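PDB 6WQY: cellulase from Bacteroides salanitronis, which probably hydrolyses internal beta-1,4-glucosidic bonds of cellulose as a broad-specificity endoglucanase, this chain being its glycoside hydrolase family 5 catalytic domain. Local coordinates for residues Ile299-Cys312 with Val331-Trp345. Sequence-based numbering, arbitrary orientation. Where two conformers were deposited one is given.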
loop_
_atom_site.group_PDB
_atom_site.type_symbol
_atom_site.label_atom_id
_atom_site.label_comp_id
_atom_site.label_asym_id
_atom_site.label_seq_id
_atom_site.Cartn_x
_atom_site.Cartn_y
_atom_site.Cartn_z
ATOM N N ILE A 299 -8.600 10.751 -10.626
ATOM C CA ILE A 299 -7.607 11.794 -10.874
ATOM C C ILE A 299 -8.236 13.000 -11.557
ATOM O O ILE A 299 -8.053 14.146 -11.125
ATOM C CB ILE A 299 -6.451 11.220 -11.714
ATOM C CG1 ILE A 299 -5.819 9.987 -11.053
ATOM C CG2 ILE A 299 -5.398 12.278 -11.975
ATOM C CD1 ILE A 299 -5.269 10.224 -9.656
ATOM N N ASP A 300 -8.970 12.757 -12.643
ATOM C CA ASP A 300 -9.565 13.839 -13.418
ATOM C C ASP A 300 -10.700 14.524 -12.678
ATOM O O ASP A 300 -11.137 15.593 -13.109
ATOM C CB ASP A 300 -10.102 13.313 -14.749
ATOM C CG ASP A 300 -9.003 12.977 -15.735
ATOM O OD1 ASP A 300 -7.820 13.261 -15.462
ATOM O OD2 ASP A 300 -9.329 12.426 -16.815
ATOM N N GLN A 301 -11.207 13.920 -11.609
ATOM C CA GLN A 301 -12.228 14.523 -10.766
ATOM C C GLN A 301 -11.632 15.174 -9.526
ATOM O O GLN A 301 -12.372 15.546 -8.611
ATOM C CB GLN A 301 -13.272 13.480 -10.373
ATOM C CG GLN A 301 -14.004 12.894 -11.559
ATOM C CD GLN A 301 -14.778 13.951 -12.327
ATOM O OE1 GLN A 301 -14.582 14.133 -13.528
ATOM N NE2 GLN A 301 -15.656 14.658 -11.629
ATOM N N GLY A 302 -10.316 15.314 -9.475
ATOM C CA GLY A 302 -9.663 15.994 -8.377
ATOM C C GLY A 302 -9.377 15.131 -7.175
ATOM O O GLY A 302 -9.004 15.669 -6.119
ATOM N N ILE A 303 -9.546 13.823 -7.289
ATOM C CA ILE A 303 -9.355 12.908 -6.169
ATOM C C ILE A 303 -8.017 12.197 -6.359
ATOM O O ILE A 303 -7.849 11.485 -7.362
ATOM C CB ILE A 303 -10.502 11.886 -6.079
ATOM C CG1 ILE A 303 -11.849 12.600 -5.958
ATOM C CG2 ILE A 303 -10.267 10.943 -4.902
ATOM C CD1 ILE A 303 -13.032 11.669 -6.105
ATOM N N PRO A 304 -7.069 12.347 -5.440
ATOM C CA PRO A 304 -5.785 11.645 -5.581
ATOM C C PRO A 304 -5.938 10.154 -5.341
ATOM O O PRO A 304 -6.868 9.699 -4.675
ATOM C CB PRO A 304 -4.892 12.295 -4.513
ATOM C CG PRO A 304 -5.835 12.843 -3.504
ATOM C CD PRO A 304 -7.135 13.140 -4.198
ATOM N N ALA A 305 -4.984 9.398 -5.883
ATOM C CA ALA A 305 -4.974 7.951 -5.737
ATOM C C ALA A 305 -3.543 7.459 -5.818
ATOM O O ALA A 305 -2.698 8.074 -6.470
ATOM C CB ALA A 305 -5.818 7.286 -6.830
ATOM N N TYR A 306 -3.281 6.311 -5.184
ATOM C CA TYR A 306 -1.947 5.734 -5.215
ATOM C C TYR A 306 -2.033 4.227 -5.356
ATOM O O TYR A 306 -3.026 3.596 -5.007
ATOM C CB TYR A 306 -1.098 6.109 -3.997
ATOM C CG TYR A 306 -1.583 5.595 -2.649
ATOM C CD1 TYR A 306 -2.623 6.218 -1.983
ATOM C CD2 TYR A 306 -0.976 4.509 -2.028
ATOM C CE1 TYR A 306 -3.055 5.776 -0.743
ATOM C CE2 TYR A 306 -1.397 4.058 -0.790
ATOM C CZ TYR A 306 -2.440 4.697 -0.137
ATOM O OH TYR A 306 -2.880 4.303 1.103
ATOM N N ILE A 307 -0.962 3.656 -5.896
ATOM C CA ILE A 307 -0.834 2.213 -6.091
ATOM C C ILE A 307 0.021 1.726 -4.925
ATOM O O ILE A 307 1.256 1.776 -4.951
ATOM C CB ILE A 307 -0.237 1.883 -7.457
ATOM C CG1 ILE A 307 -1.145 2.383 -8.589
ATOM C CG2 ILE A 307 0.001 0.391 -7.582
ATOM C CD1 ILE A 307 -0.440 2.562 -9.892
ATOM N N GLY A 308 -0.647 1.287 -3.863
ATOM C CA GLY A 308 0.024 0.933 -2.629
ATOM C C GLY A 308 0.887 -0.307 -2.718
ATOM O O GLY A 308 1.777 -0.480 -1.878
ATOM N N GLU A 309 0.620 -1.185 -3.694
ATOM C CA GLU A 309 1.457 -2.343 -3.963
ATOM C C GLU A 309 1.435 -2.623 -5.464
ATOM O O GLU A 309 0.365 -2.600 -6.087
ATOM C CB GLU A 309 0.978 -3.603 -3.239
ATOM C CG GLU A 309 0.955 -3.504 -1.739
ATOM C CD GLU A 309 0.477 -4.771 -1.037
ATOM O OE1 GLU A 309 0.455 -5.855 -1.678
ATOM O OE2 GLU A 309 0.136 -4.670 0.179
ATOM N N MET A 310 2.612 -2.940 -6.009
ATOM C CA MET A 310 2.824 -3.389 -7.385
ATOM C C MET A 310 4.182 -4.094 -7.375
ATOM O O MET A 310 4.905 -4.045 -6.374
ATOM C CB MET A 310 2.756 -2.226 -8.389
ATOM C CG MET A 310 3.613 -1.024 -8.052
ATOM S SD MET A 310 5.384 -1.195 -8.359
ATOM C CE MET A 310 5.437 -1.338 -10.153
ATOM N N GLY A 311 4.540 -4.767 -8.467
ATOM C CA GLY A 311 5.870 -5.335 -8.563
ATOM C C GLY A 311 5.902 -6.577 -9.431
ATOM O O GLY A 311 4.919 -6.941 -10.074
ATOM N N CYS A 312 7.069 -7.232 -9.433
ATOM C CA CYS A 312 7.291 -8.418 -10.248
ATOM C C CYS A 312 8.530 -9.107 -9.702
ATOM O O CYS A 312 9.537 -8.436 -9.450
ATOM C CB CYS A 312 7.517 -8.027 -11.719
ATOM S SG CYS A 312 7.612 -9.396 -12.861
ATOM N N VAL A 331 5.080 -0.270 -16.159
ATOM C CA VAL A 331 4.061 0.012 -15.161
ATOM C C VAL A 331 4.370 1.308 -14.424
ATOM O O VAL A 331 3.462 2.090 -14.132
ATOM C CB VAL A 331 3.907 -1.184 -14.201
ATOM C CG1 VAL A 331 2.990 -0.832 -13.046
ATOM C CG2 VAL A 331 3.364 -2.393 -14.945
ATOM N N CYS A 332 5.642 1.556 -14.093
ATOM C CA CYS A 332 5.968 2.798 -13.390
ATOM C C CYS A 332 5.735 4.021 -14.272
ATOM O O CYS A 332 5.236 5.049 -13.792
ATOM C CB CYS A 332 7.389 2.768 -12.844
ATOM S SG CYS A 332 7.593 1.702 -11.398
ATOM N N LYS A 333 6.085 3.932 -15.555
ATOM C CA LYS A 333 5.833 5.046 -16.464
ATOM C C LYS A 333 4.336 5.285 -16.634
ATOM O O LYS A 333 3.886 6.440 -16.663
ATOM C CB LYS A 333 6.520 4.774 -17.799
ATOM C CG LYS A 333 6.285 5.837 -18.863
ATOM C CD LYS A 333 6.707 7.220 -18.391
ATOM C CE LYS A 333 6.616 8.236 -19.524
ATOM N NZ LYS A 333 6.597 9.634 -19.016
ATOM N N ALA A 334 3.543 4.215 -16.724
ATOM C CA ALA A 334 2.100 4.368 -16.817
ATOM C C ALA A 334 1.536 4.961 -15.537
ATOM O O ALA A 334 0.642 5.821 -15.585
ATOM C CB ALA A 334 1.448 3.032 -17.145
ATOM N N ALA A 335 2.035 4.529 -14.379
ATOM C CA ALA A 335 1.580 5.117 -13.127
ATOM C C ALA A 335 1.798 6.628 -13.136
ATOM O O ALA A 335 0.892 7.407 -12.803
ATOM C CB ALA A 335 2.312 4.460 -11.955
ATOM N N LYS A 336 2.993 7.065 -13.526
ATOM C CA LYS A 336 3.266 8.496 -13.623
ATOM C C LYS A 336 2.300 9.169 -14.590
ATOM O O LYS A 336 1.730 10.229 -14.290
ATOM C CB LYS A 336 4.716 8.705 -14.061
ATOM C CG LYS A 336 5.117 10.152 -14.264
ATOM C CD LYS A 336 5.050 10.944 -12.983
ATOM C CE LYS A 336 5.627 12.340 -13.162
ATOM N NZ LYS A 336 5.411 13.150 -11.938
ATOM N N ASP A 337 2.118 8.577 -15.773
ATOM C CA ASP A 337 1.268 9.188 -16.790
ATOM C C ASP A 337 -0.190 9.294 -16.361
ATOM O O ASP A 337 -0.913 10.176 -16.845
ATOM C CB ASP A 337 1.345 8.384 -18.085
ATOM C CG ASP A 337 2.676 8.520 -18.797
ATOM O OD1 ASP A 337 3.444 9.456 -18.494
ATOM O OD2 ASP A 337 2.937 7.682 -19.687
ATOM N N TYR A 338 -0.662 8.383 -15.512
ATOM C CA TYR A 338 -2.066 8.325 -15.110
ATOM C C TYR A 338 -2.290 8.862 -13.702
ATOM O O TYR A 338 -3.395 8.714 -13.160
ATOM C CB TYR A 338 -2.617 6.906 -15.265
ATOM C CG TYR A 338 -2.842 6.526 -16.710
ATOM C CD1 TYR A 338 -4.048 6.795 -17.334
ATOM C CD2 TYR A 338 -1.834 5.924 -17.470
ATOM C CE1 TYR A 338 -4.260 6.468 -18.669
ATOM C CE2 TYR A 338 -2.039 5.593 -18.797
ATOM C CZ TYR A 338 -3.253 5.866 -19.394
ATOM O OH TYR A 338 -3.448 5.533 -20.720
ATOM N N GLY A 339 -1.269 9.447 -13.077
ATOM C CA GLY A 339 -1.470 10.249 -11.883
ATOM C C GLY A 339 -1.331 9.570 -10.545
ATOM O O GLY A 339 -1.787 10.130 -9.541
ATOM N N MET A 340 -0.687 8.403 -10.471
ATOM C CA MET A 340 -0.633 7.629 -9.231
ATOM C C MET A 340 0.800 7.261 -8.866
ATOM O O MET A 340 1.533 6.734 -9.716
ATOM C CB MET A 340 -1.442 6.337 -9.404
ATOM C CG MET A 340 -2.927 6.583 -9.603
ATOM S SD MET A 340 -3.841 5.069 -9.958
ATOM C CE MET A 340 -3.436 4.862 -11.697
ATOM N N PRO A 341 1.242 7.505 -7.635
ATOM C CA PRO A 341 2.569 7.016 -7.221
ATOM C C PRO A 341 2.531 5.517 -6.990
ATOM O O PRO A 341 1.625 5.021 -6.317
ATOM C CB PRO A 341 2.838 7.757 -5.906
ATOM C CG PRO A 341 1.501 8.171 -5.401
ATOM C CD PRO A 341 0.602 8.344 -6.597
ATOM N N PRO A 342 3.506 4.767 -7.537
ATOM C CA PRO A 342 3.559 3.319 -7.308
ATOM C C PRO A 342 4.506 2.955 -6.179
ATOM O O PRO A 342 5.587 3.545 -6.047
ATOM C CB PRO A 342 4.092 2.798 -8.645
ATOM C CG PRO A 342 5.062 3.890 -9.084
ATOM C CD PRO A 342 4.469 5.201 -8.575
ATOM N N PHE A 343 4.113 1.951 -5.380
ATOM C CA PHE A 343 4.914 1.430 -4.274
ATOM C C PHE A 343 5.254 -0.029 -4.561
ATOM O O PHE A 343 4.371 -0.893 -4.556
ATOM C CB PHE A 343 4.154 1.533 -2.946
ATOM C CG PHE A 343 4.060 2.941 -2.395
ATOM C CD1 PHE A 343 3.263 3.902 -3.014
ATOM C CD2 PHE A 343 4.750 3.288 -1.256
ATOM C CE1 PHE A 343 3.191 5.197 -2.502
ATOM C CE2 PHE A 343 4.675 4.572 -0.736
ATOM C CZ PHE A 343 3.890 5.523 -1.359
ATOM N N TYR A 344 6.531 -0.297 -4.803
ATOM C CA TYR A 344 7.005 -1.642 -5.112
ATOM C C TYR A 344 6.901 -2.543 -3.884
ATOM O O TYR A 344 7.239 -2.134 -2.772
ATOM C CB TYR A 344 8.468 -1.527 -5.598
ATOM C CG TYR A 344 9.104 -2.868 -5.873
ATOM C CD1 TYR A 344 9.003 -3.476 -7.119
ATOM C CD2 TYR A 344 9.749 -3.568 -4.854
ATOM C CE1 TYR A 344 9.534 -4.731 -7.339
ATOM C CE2 TYR A 344 10.265 -4.824 -5.068
ATOM C CZ TYR A 344 10.155 -5.398 -6.314
ATOM O OH TYR A 344 10.641 -6.665 -6.557
ATOM N N TRP A 345 6.445 -3.784 -4.086
ATOM C CA TRP A 345 6.295 -4.747 -2.994
ATOM C C TRP A 345 7.598 -5.508 -2.761
ATOM O O TRP A 345 7.976 -6.365 -3.567
ATOM C CB TRP A 345 5.169 -5.743 -3.300
ATOM C CG TRP A 345 5.023 -6.766 -2.209
ATOM C CD1 TRP A 345 5.366 -8.071 -2.266
ATOM C CD2 TRP A 345 4.572 -6.529 -0.873
ATOM N NE1 TRP A 345 5.149 -8.680 -1.051
ATOM C CE2 TRP A 345 4.659 -7.747 -0.174
ATOM C CE3 TRP A 345 4.068 -5.407 -0.206
ATOM C CZ2 TRP A 345 4.282 -7.866 1.164
ATOM C CZ3 TRP A 345 3.709 -5.525 1.120
ATOM C CH2 TRP A 345 3.812 -6.744 1.787
HETATM O O HOH W 1 -2.776 11.191 -7.112
#
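With CG set between the backbone N and the carbonyl carbon (chi1 50°) and the chain bent at both later torsions, M310 bends over 331-345: its CG lies beside P342 CB, SD passes the Y344 backbone, and CE reaches helix 331-337, 3.8 Å from V331 CG1 and 3.9 Å from C332 SG. I307, whose CG1 is anti to the carbonyl carbon (chi1 -62°), sends CD1 to the same helix, 3.9 Å from A335 CB, and crosses the M340 side chain at about a right angle. Both help pack sheet against helix. Strands 305-310 and 342-345 run parallel, joined by hydrogen bonds from I307 N to P341 O, F343 N to I307 O and W345 N to M310 O (2.8 Å). M310 N to F343 O is weak, where a beta bulge shifts the register by one. Near the C-terminal end of strand 305-310, the extended E309 side chain lies alongside W345, its carboxylate 25° from the indole plane and OE1 3.9 Å above one face near the rim; OE2 forms a salt bridge with R76 and OE1 a hydrogen bond with Y253. Replacing E309 by an alanine is likely to deprive R76 of this counter-charge, Y253 of this acceptor and that indole face of the carboxylate. At the other end, a water accepts from A305 N and lies 2.8 Å from G339 O, and G339 closes the helix in a Schellman motif. Strand 305-310, helix 318-337 and strand 342-346 form the last beta-alpha-beta unit of the eight-stranded TIM barrel characteristic of glycoside hydrolase family 5.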